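Long-range contacts in sulfate adenylyltransferase (Allochromatium vinosum, PDB 4DNX), which catalyses the transfer of the adenylyl group of ATP to sulfate, giving adenosine 5'-phosphosulfate and diphosphate: residues 329-334 with 344-349; 335-340 with 355-360. All blocks are in the same frame, centred on the assembly; numbering follows the deposited sequence.

Interaction 1 of 2, residues 329-334 with 344-349; sequences RADNTA and MMRDAP
At the passage from the parallel Rossmann-like sheet to a small antiparallel sheet, Arg346 and Met345, in a 3-10 turn, bind the carbonyls of Arg329 and Asn332. The Arg346 guanidinium grips Arg329 O end-on, its NH1 and NH2 each 2.9 Å from that oxygen. NH2 comes nearly along the C=O axis, while NH1 stands above the carbonyl plane. Met344 SD lies 3.7 Å above the guanidinium plane, nearer its rim than its centre, and Arg346 NE forms a salt bridge with Asp347 OD1. The side chains of Asp331 and Arg346 pass at a slant, Asp331 CB 4.1 Å from Arg346 CG; Asp331 OD2 reaches Arg346 NH1 through a water, and Asp331 OD1 accepts from Asn332 N (2.6 Å) and forms a salt bridge with Arg296. An alanine at Asp331 would probably leave Arg296 without this carboxylate and Asn332 N without its acceptor, and break the water link to Arg346. Met345 N donates to Asn332 O (3.2 Å), which also accepts from a water bound to Arg346 N. Met345 CG, anti to its carbonyl carbon (chi1 -56°), meets Ala334 CB at 3.7 Å. Held at its edge by carbonyl and carboxylate, the guanidinium is probably restrained from turning.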
ATOM      1  N   ARG A 329     -14.127  23.857 -11.161  1.00 18.93           N
ATOM      2  CA  ARG A 329     -14.422  23.806 -12.598  1.00 20.16           C
ATOM      3  C   ARG A 329     -13.226  24.357 -13.357  1.00 20.66           C
ATOM      4  O   ARG A 329     -12.974  25.565 -13.326  1.00 22.09           O
ATOM      5  CB  ARG A 329     -15.682  24.623 -12.906  1.00 21.95           C
ATOM      6  CG  ARG A 329     -16.944  23.969 -12.395  1.00 23.21           C
ATOM      7  CD  ARG A 329     -18.192  24.848 -12.642  1.00 28.61           C
ATOM      8  NE  ARG A 329     -19.390  24.103 -12.244  1.00 32.55           N
ATOM      9  CZ  ARG A 329     -20.632  24.418 -12.604  1.00 36.10           C
ATOM     10  NH1 ARG A 329     -20.870  25.487 -13.354  1.00 38.03           N
ATOM     11  NH2 ARG A 329     -21.640  23.670 -12.188  1.00 36.37           N
ATOM     12  N   ALA A 330     -12.489  23.456 -13.994  1.00 19.33           N
ATOM     13  CA  ALA A 330     -11.302  23.815 -14.778  1.00 20.00           C
ATOM     14  C   ALA A 330     -11.636  24.055 -16.255  1.00 21.23           C
ATOM     15  O   ALA A 330     -12.742  23.762 -16.728  1.00 21.41           O
ATOM     16  CB  ALA A 330     -10.251  22.728 -14.640  1.00 18.13           C
ATOM     17  N   ASP A 331     -10.672  24.620 -16.980  1.00 22.21           N
ATOM     18  CA  ASP A 331     -10.801  24.882 -18.417  1.00 23.98           C
ATOM     19  C   ASP A 331      -9.376  24.907 -18.983  1.00 24.30           C
ATOM     20  O   ASP A 331      -8.397  24.749 -18.220  1.00 23.30           O
ATOM     21  CB  ASP A 331     -11.532  26.208 -18.635  1.00 26.43           C
ATOM     22  CG  ASP A 331     -12.143  26.342 -20.027  1.00 29.31           C
ATOM     23  OD1 ASP A 331     -11.739  25.614 -20.950  1.00 30.83           O
ATOM     24  OD2 ASP A 331     -13.023  27.214 -20.195  1.00 30.67           O
ATOM     25  N   ASN A 332      -9.260  25.087 -20.299  1.00 25.73           N
ATOM     26  CA  ASN A 332      -7.965  25.097 -20.994  1.00 27.09           C
ATOM     27  C   ASN A 332      -7.002  26.118 -20.381  1.00 24.30           C
ATOM     28  O   ASN A 332      -7.410  27.225 -20.002  1.00 24.25           O
ATOM     29  CB  ASN A 332      -8.147  25.458 -22.468  1.00 31.15           C
ATOM     30  CG  ASN A 332      -8.962  24.416 -23.258  1.00 35.03           C
ATOM     31  OD1 ASN A 332      -8.844  23.210 -23.045  1.00 38.05           O
ATOM     32  ND2 ASN A 332      -9.759  24.902 -24.202  1.00 41.68           N
ATOM     33  N   THR A 333      -5.735  25.734 -20.300  1.00 22.93           N
ATOM     34  CA  THR A 333      -4.670  26.635 -19.804  1.00 22.62           C
ATOM     35  C   THR A 333      -3.733  27.043 -20.929  1.00 22.46           C
ATOM     36  O   THR A 333      -3.717  26.442 -22.013  1.00 23.43           O
ATOM     37  CB  THR A 333      -3.773  25.962 -18.734  1.00 22.45           C
ATOM     38  OG1 THR A 333      -3.100  24.826 -19.309  1.00 24.61           O
ATOM     39  CG2 THR A 333      -4.547  25.515 -17.502  1.00 22.05           C
ATOM     40  N   ALA A 334      -2.942  28.085 -20.676  1.00 21.59           N
ATOM     41  CA  ALA A 334      -1.908  28.547 -21.598  1.00 21.97           C
ATOM     42  C   ALA A 334      -0.889  29.278 -20.724  1.00 21.13           C
ATOM     43  O   ALA A 334      -1.181  29.590 -19.575  1.00 20.00           O
ATOM     44  CB  ALA A 334      -2.469  29.500 -22.634  1.00 23.62           C
ATOM     45  N   MET A 344      -5.516  29.657 -16.493  1.00 23.75           N
ATOM     46  CA  MET A 344      -6.711  29.327 -17.269  1.00 25.18           C
ATOM     47  C   MET A 344      -7.070  30.546 -18.125  1.00 26.94           C
ATOM     48  O   MET A 344      -7.301  31.654 -17.628  1.00 26.06           O
ATOM     49  CB  MET A 344      -7.875  28.929 -16.354  1.00 25.74           C
ATOM     50  CG  MET A 344      -7.886  27.444 -16.074  1.00 26.85           C
ATOM     51  SD  MET A 344      -9.130  26.993 -14.849  1.00 28.70           S
ATOM     52  CE  MET A 344      -8.587  27.851 -13.370  1.00 33.23           C
ATOM     53  N   MET A 345      -7.126  30.337 -19.430  1.00 28.95           N
ATOM     54  CA  MET A 345      -7.361  31.431 -20.371  1.00 33.42           C
ATOM     55  C   MET A 345      -8.636  32.227 -20.049  1.00 34.96           C
ATOM     56  O   MET A 345      -8.651  33.462 -20.114  1.00 34.54           O
ATOM     57  CB  MET A 345      -7.382  30.879 -21.791  1.00 35.25           C
ATOM     58  CG  MET A 345      -6.104  30.117 -22.171  1.00 36.68           C
ATOM     59  SD  MET A 345      -5.984  29.840 -23.951  1.00 41.48           S
ATOM     60  CE  MET A 345      -6.865  28.301 -24.075  1.00 38.79           C
ATOM     61  N   ARG A 346      -9.679  31.503 -19.639  1.00 36.51           N
ATOM     62  CA  ARG A 346     -10.982  32.087 -19.288  1.00 38.35           C
ATOM     63  C   ARG A 346     -10.886  33.116 -18.149  1.00 37.00           C
ATOM     64  O   ARG A 346     -11.699  34.032 -18.068  1.00 43.45           O
ATOM     65  CB  ARG A 346     -12.009  30.971 -18.969  1.00 39.05           C
ATOM     66  CG  ARG A 346     -11.711  30.156 -17.723  1.00 43.98           C
ATOM     67  CD  ARG A 346     -12.927  30.013 -16.787  1.00 45.12           C
ATOM     68  NE  ARG A 346     -12.504  29.693 -15.415  1.00 46.01           N
ATOM     69  CZ  ARG A 346     -12.806  28.570 -14.753  1.00 42.58           C
ATOM     70  NH1 ARG A 346     -13.560  27.629 -15.313  1.00 39.01           N
ATOM     71  NH2 ARG A 346     -12.356  28.392 -13.513  1.00 42.43           N
ATOM     72  N   ASP A 347      -9.858  32.992 -17.319  1.00 35.61           N
ATOM     73  CA  ASP A 347      -9.677  33.826 -16.134  1.00 38.58           C
ATOM     74  C   ASP A 347      -8.715  34.983 -16.371  1.00 44.22           C
ATOM     75  O   ASP A 347      -8.431  35.754 -15.457  1.00 46.58           O
ATOM     76  CB  ASP A 347      -9.223  32.975 -14.949  1.00 37.80           C
ATOM     77  CG  ASP A 347     -10.339  32.069 -14.427  1.00 38.48           C
ATOM     78  OD1 ASP A 347     -11.516  32.368 -14.728  1.00 41.21           O
ATOM     79  OD2 ASP A 347     -10.048  31.055 -13.744  1.00 41.11           O
ATOM     80  N   ALA A 348      -8.224  35.104 -17.599  1.00 47.39           N
ATOM     81  CA  ALA A 348      -7.425  36.258 -17.993  1.00 53.86           C
ATOM     82  C   ALA A 348      -8.115  36.990 -19.167  1.00 61.66           C
ATOM     83  O   ALA A 348      -7.625  36.959 -20.305  1.00 60.98           O
ATOM     84  CB  ALA A 348      -6.001  35.822 -18.356  1.00 50.56           C
ATOM     85  N   PRO A 349      -9.259  37.633 -18.899  1.00 71.03           N
ATOM     86  CA  PRO A 349     -10.048  38.235 -19.982  1.00 74.60           C
ATOM     87  C   PRO A 349      -9.410  39.506 -20.557  1.00 73.37           C
ATOM     88  O   PRO A 349      -9.824  39.979 -21.621  1.00 75.32           O
ATOM     89  CB  PRO A 349     -11.398  38.557 -19.306  1.00 76.72           C
ATOM     90  CG  PRO A 349     -11.311  37.990 -17.900  1.00 73.94           C
ATOM     91  CD  PRO A 349      -9.851  37.956 -17.588  1.00 75.51           C
TER
HETATM   92  O   HOH W   1     -14.807  27.823 -17.797  1.00 37.19           O
HETATM   93  O   HOH W   2      -9.700  28.643 -20.058  1.00 23.41           O

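Interaction 2 of 2, residues 335-340 with 355-360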
ATOM      1  N   TYR A 335       0.301  29.516 -21.261  1.00 21.86           N
ATOM      2  CA  TYR A 335       1.295  30.287 -20.567  1.00 22.17           C
ATOM      3  C   TYR A 335       1.036  31.727 -20.958  1.00 22.80           C
ATOM      4  O   TYR A 335       1.009  32.063 -22.143  1.00 23.51           O
ATOM      5  CB  TYR A 335       2.715  29.907 -21.026  1.00 23.75           C
ATOM      6  CG  TYR A 335       3.813  30.703 -20.343  1.00 24.61           C
ATOM      7  CD1 TYR A 335       4.275  30.332 -19.077  1.00 25.00           C
ATOM      8  CD2 TYR A 335       4.388  31.813 -20.966  1.00 26.36           C
ATOM      9  CE1 TYR A 335       5.294  31.056 -18.439  1.00 26.50           C
ATOM     10  CE2 TYR A 335       5.391  32.545 -20.333  1.00 27.93           C
ATOM     11  CZ  TYR A 335       5.830  32.146 -19.066  1.00 27.36           C
ATOM     12  OH  TYR A 335       6.843  32.879 -18.472  1.00 29.65           O
ATOM     13  N   SER A 336       0.838  32.576 -19.950  1.00 22.22           N
ATOM     14  CA  SER A 336       0.701  34.013 -20.165  1.00 23.45           C
ATOM     15  C   SER A 336       2.067  34.684 -20.196  1.00 24.83           C
ATOM     16  O   SER A 336       2.804  34.631 -19.201  1.00 24.11           O
ATOM     17  CB  SER A 336      -0.087  34.673 -19.019  1.00 22.66           C
ATOM     18  OG  SER A 336      -0.000  36.092 -19.154  1.00 24.68           O
ATOM     19  N   LYS A 337       2.381  35.334 -21.313  1.00 26.27           N
ATOM     20  CA  LYS A 337       3.619  36.070 -21.443  1.00 29.14           C
ATOM     21  C   LYS A 337       3.578  37.280 -20.519  1.00 30.69           C
ATOM     22  O   LYS A 337       4.617  37.698 -19.987  1.00 30.74           O
ATOM     23  CB  LYS A 337       3.780  36.583 -22.869  1.00 31.43           C
ATOM     24  CG  LYS A 337       4.065  35.485 -23.882  1.00 32.71           C
ATOM     25  CD  LYS A 337       4.422  36.112 -25.206  1.00 36.90           C
ATOM     26  CE  LYS A 337       3.606  35.491 -26.313  1.00 39.19           C
ATOM     27  NZ  LYS A 337       3.911  36.178 -27.580  1.00 43.61           N
ATOM     28  N   LYS A 338       2.385  37.860 -20.357  1.00 32.20           N
ATOM     29  CA  LYS A 338       2.230  39.070 -19.540  1.00 33.88           C
ATOM     30  C   LYS A 338       2.443  38.777 -18.055  1.00 33.43           C
ATOM     31  O   LYS A 338       3.037  39.593 -17.346  1.00 36.10           O
ATOM     32  CB  LYS A 338       0.857  39.705 -19.736  1.00 36.27           C
ATOM     33  CG  LYS A 338       0.700  40.486 -21.018  1.00 41.79           C
ATOM     34  CD  LYS A 338      -0.739  40.994 -21.151  1.00 45.29           C
ATOM     35  CE  LYS A 338      -0.772  42.436 -21.577  1.00 47.01           C
ATOM     36  NZ  LYS A 338      -1.702  42.645 -22.718  1.00 50.24           N
ATOM     37  N   LEU A 339       1.959  37.625 -17.592  1.00 31.76           N
ATOM     38  CA  LEU A 339       2.031  37.269 -16.168  1.00 31.65           C
ATOM     39  C   LEU A 339       3.217  36.375 -15.805  1.00 31.73           C
ATOM     40  O   LEU A 339       3.556  36.236 -14.619  1.00 32.99           O
ATOM     41  CB  LEU A 339       0.711  36.620 -15.693  1.00 31.30           C
ATOM     42  CG  LEU A 339      -0.568  37.443 -15.975  1.00 32.43           C
ATOM     43  CD1 LEU A 339      -1.816  36.599 -15.689  1.00 31.63           C
ATOM     44  CD2 LEU A 339      -0.587  38.792 -15.228  1.00 34.48           C
ATOM     45  N   GLY A 340       3.819  35.739 -16.811  1.00 30.35           N
ATOM     46  CA  GLY A 340       4.929  34.804 -16.579  1.00 30.41           C
ATOM     47  C   GLY A 340       4.555  33.537 -15.852  1.00 30.44           C
ATOM     48  O   GLY A 340       5.327  33.010 -15.048  1.00 30.80           O
ATOM     49  N   ASP A 355      -1.143  37.197 -26.336  1.00 38.74           N
ATOM     50  CA  ASP A 355      -0.506  37.246 -25.021  1.00 37.14           C
ATOM     51  C   ASP A 355      -0.256  35.849 -24.474  1.00 33.57           C
ATOM     52  O   ASP A 355       0.373  35.698 -23.421  1.00 32.07           O
ATOM     53  CB  ASP A 355      -1.314  38.065 -24.011  1.00 38.21           C
ATOM     54  CG  ASP A 355      -1.407  39.553 -24.378  1.00 42.34           C
ATOM     55  OD1 ASP A 355      -0.537  40.104 -25.104  1.00 42.24           O
ATOM     56  OD2 ASP A 355      -2.382  40.181 -23.913  1.00 45.88           O
ATOM     57  N   PHE A 356      -0.765  34.827 -25.166  1.00 33.05           N
ATOM     58  CA  PHE A 356      -0.606  33.435 -24.707  1.00 31.83           C
ATOM     59  C   PHE A 356       0.370  32.647 -25.555  1.00 31.53           C
ATOM     60  O   PHE A 356       0.500  32.880 -26.735  1.00 32.38           O
ATOM     61  CB  PHE A 356      -1.947  32.663 -24.694  1.00 32.50           C
ATOM     62  CG  PHE A 356      -2.967  33.220 -23.745  1.00 32.92           C
ATOM     63  CD1 PHE A 356      -2.785  33.133 -22.362  1.00 31.59           C
ATOM     64  CD2 PHE A 356      -4.119  33.834 -24.238  1.00 35.53           C
ATOM     65  CE1 PHE A 356      -3.731  33.662 -21.481  1.00 31.76           C
ATOM     66  CE2 PHE A 356      -5.078  34.369 -23.369  1.00 35.93           C
ATOM     67  CZ  PHE A 356      -4.879  34.277 -21.983  1.00 33.15           C
ATOM     68  N   ILE A 357       1.046  31.684 -24.938  1.00 31.61           N
ATOM     69  CA  ILE A 357       1.779  30.692 -25.707  1.00 31.94           C
ATOM     70  C   ILE A 357       1.129  29.368 -25.331  1.00 30.70           C
ATOM     71  O   ILE A 357       0.840  29.093 -24.152  1.00 27.25           O
ATOM     72  CB  ILE A 357       3.289  30.653 -25.366  1.00 33.94           C
ATOM     73  CG1 ILE A 357       3.946  32.024 -25.540  1.00 36.86           C
ATOM     74  CG2 ILE A 357       4.011  29.645 -26.248  1.00 35.27           C
ATOM     75  CD1 ILE A 357       5.287  32.097 -24.811  1.00 37.34           C
ATOM     76  N   GLN A 358       0.883  28.561 -26.355  1.00 31.53           N
ATOM     77  CA  GLN A 358       0.217  27.297 -26.167  1.00 31.59           C
ATOM     78  C   GLN A 358       1.046  26.162 -26.739  1.00 30.02           C
ATOM     79  O   GLN A 358       1.698  26.319 -27.778  1.00 29.18           O
ATOM     80  CB  GLN A 358      -1.142  27.330 -26.852  1.00 37.76           C
ATOM     81  CG  GLN A 358      -2.320  27.243 -25.876  1.00 41.43           C
ATOM     82  CD  GLN A 358      -3.523  27.985 -26.413  1.00 45.65           C
ATOM     83  OE1 GLN A 358      -3.410  29.109 -26.891  1.00 47.07           O
ATOM     84  NE2 GLN A 358      -4.680  27.351 -26.350  1.00 49.42           N
ATOM     85  N   LEU A 359       1.017  25.029 -26.047  1.00 28.29           N
ATOM     86  CA  LEU A 359       1.720  23.830 -26.509  1.00 28.83           C
ATOM     87  C   LEU A 359       0.976  22.625 -25.974  1.00 26.65           C
ATOM     88  O   LEU A 359       0.848  22.439 -24.776  1.00 26.11           O
ATOM     89  CB  LEU A 359       3.177  23.801 -26.026  1.00 29.62           C
ATOM     90  CG  LEU A 359       4.136  22.810 -26.703  1.00 29.56           C
ATOM     91  CD1 LEU A 359       4.353  23.116 -28.197  1.00 29.27           C
ATOM     92  CD2 LEU A 359       5.480  22.813 -25.934  1.00 29.86           C
ATOM     93  N   SER A 360       0.469  21.800 -26.871  1.00 26.16           N
ATOM     94  CA  SER A 360      -0.387  20.730 -26.437  1.00 25.53           C
ATOM     95  C   SER A 360       0.391  19.599 -25.761  1.00 24.07           C
ATOM     96  O   SER A 360       1.612  19.459 -25.961  1.00 24.90           O
ATOM     97  CB  SER A 360      -1.186  20.201 -27.626  1.00 26.14           C
ATOM     98  OG  SER A 360      -0.320  19.620 -28.581  1.00 27.33           O
TER
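Tyr335 and Ile357 form an antiparallel hydrogen-bonded pair that joins strand 333-336 to the edge strand 356-357. Tyr335 N donates to Ile357 O at 3.0 Å, and Ile357 N returns a bond of 2.8 Å to Tyr335 O. Ser336 and Phe356 follow as a non-hydrogen-bonded pair, and beyond them Lys337 N donates to Asp355 O (2.9 Å). The close packing lies on the face carrying Tyr335 and Ile357, whose side chains run side by side. With CG anti to the backbone N (chi1 179°), the Tyr335 ring starts out beside Ile357, and its CD2 lies 4.0 Å from Ile357 CD1. At the solvent margin of this packing, the chain of the exposed Lys337 crosses Ile357 at about a right angle, with CE 3.6 Å from Ile357 CG1. On the face of Ser336 and Phe356, the two side chains turn to partners other than each other: Phe356 meets the ring of His351 and packs on Val343, and Ser336 OG accepts from Leu339 N in an ST motif and also bonds His351. The looser end is at the surface, where the exposed Lys338 bends near its end and brings NZ to 2.8 Å from Asp355 OD2, above the carboxylate plane. That oxygen also takes a bond from Thr352 N. The backbone bonds thus set the pairing, whereas the salt bridge, at an exposed lysine, is likely to be more easily exchanged for water.

In the fold
Interactions 1 and 2 share strand 333-336, the middle strand of a three-stranded antiparallel sheet, and their centres lie 11 Å apart. Residues 344-349 of interaction 1 follow from the edge strand 341-344, while 355-360 of interaction 2 supply the other edge strand, so the two contacts hold the central strand from its two neighbours. They meet at Ala334, whose CB lies 3.7 Å from Phe356 CD1, and at Met345, whose CE is 3.3 Å from Gln358 NE2. Their centres are about 24 Å and 31 Å from the chain centre, placing interaction 2 farther out. Interaction 1 also packs on helix 206-219 through Thr333 and Met344.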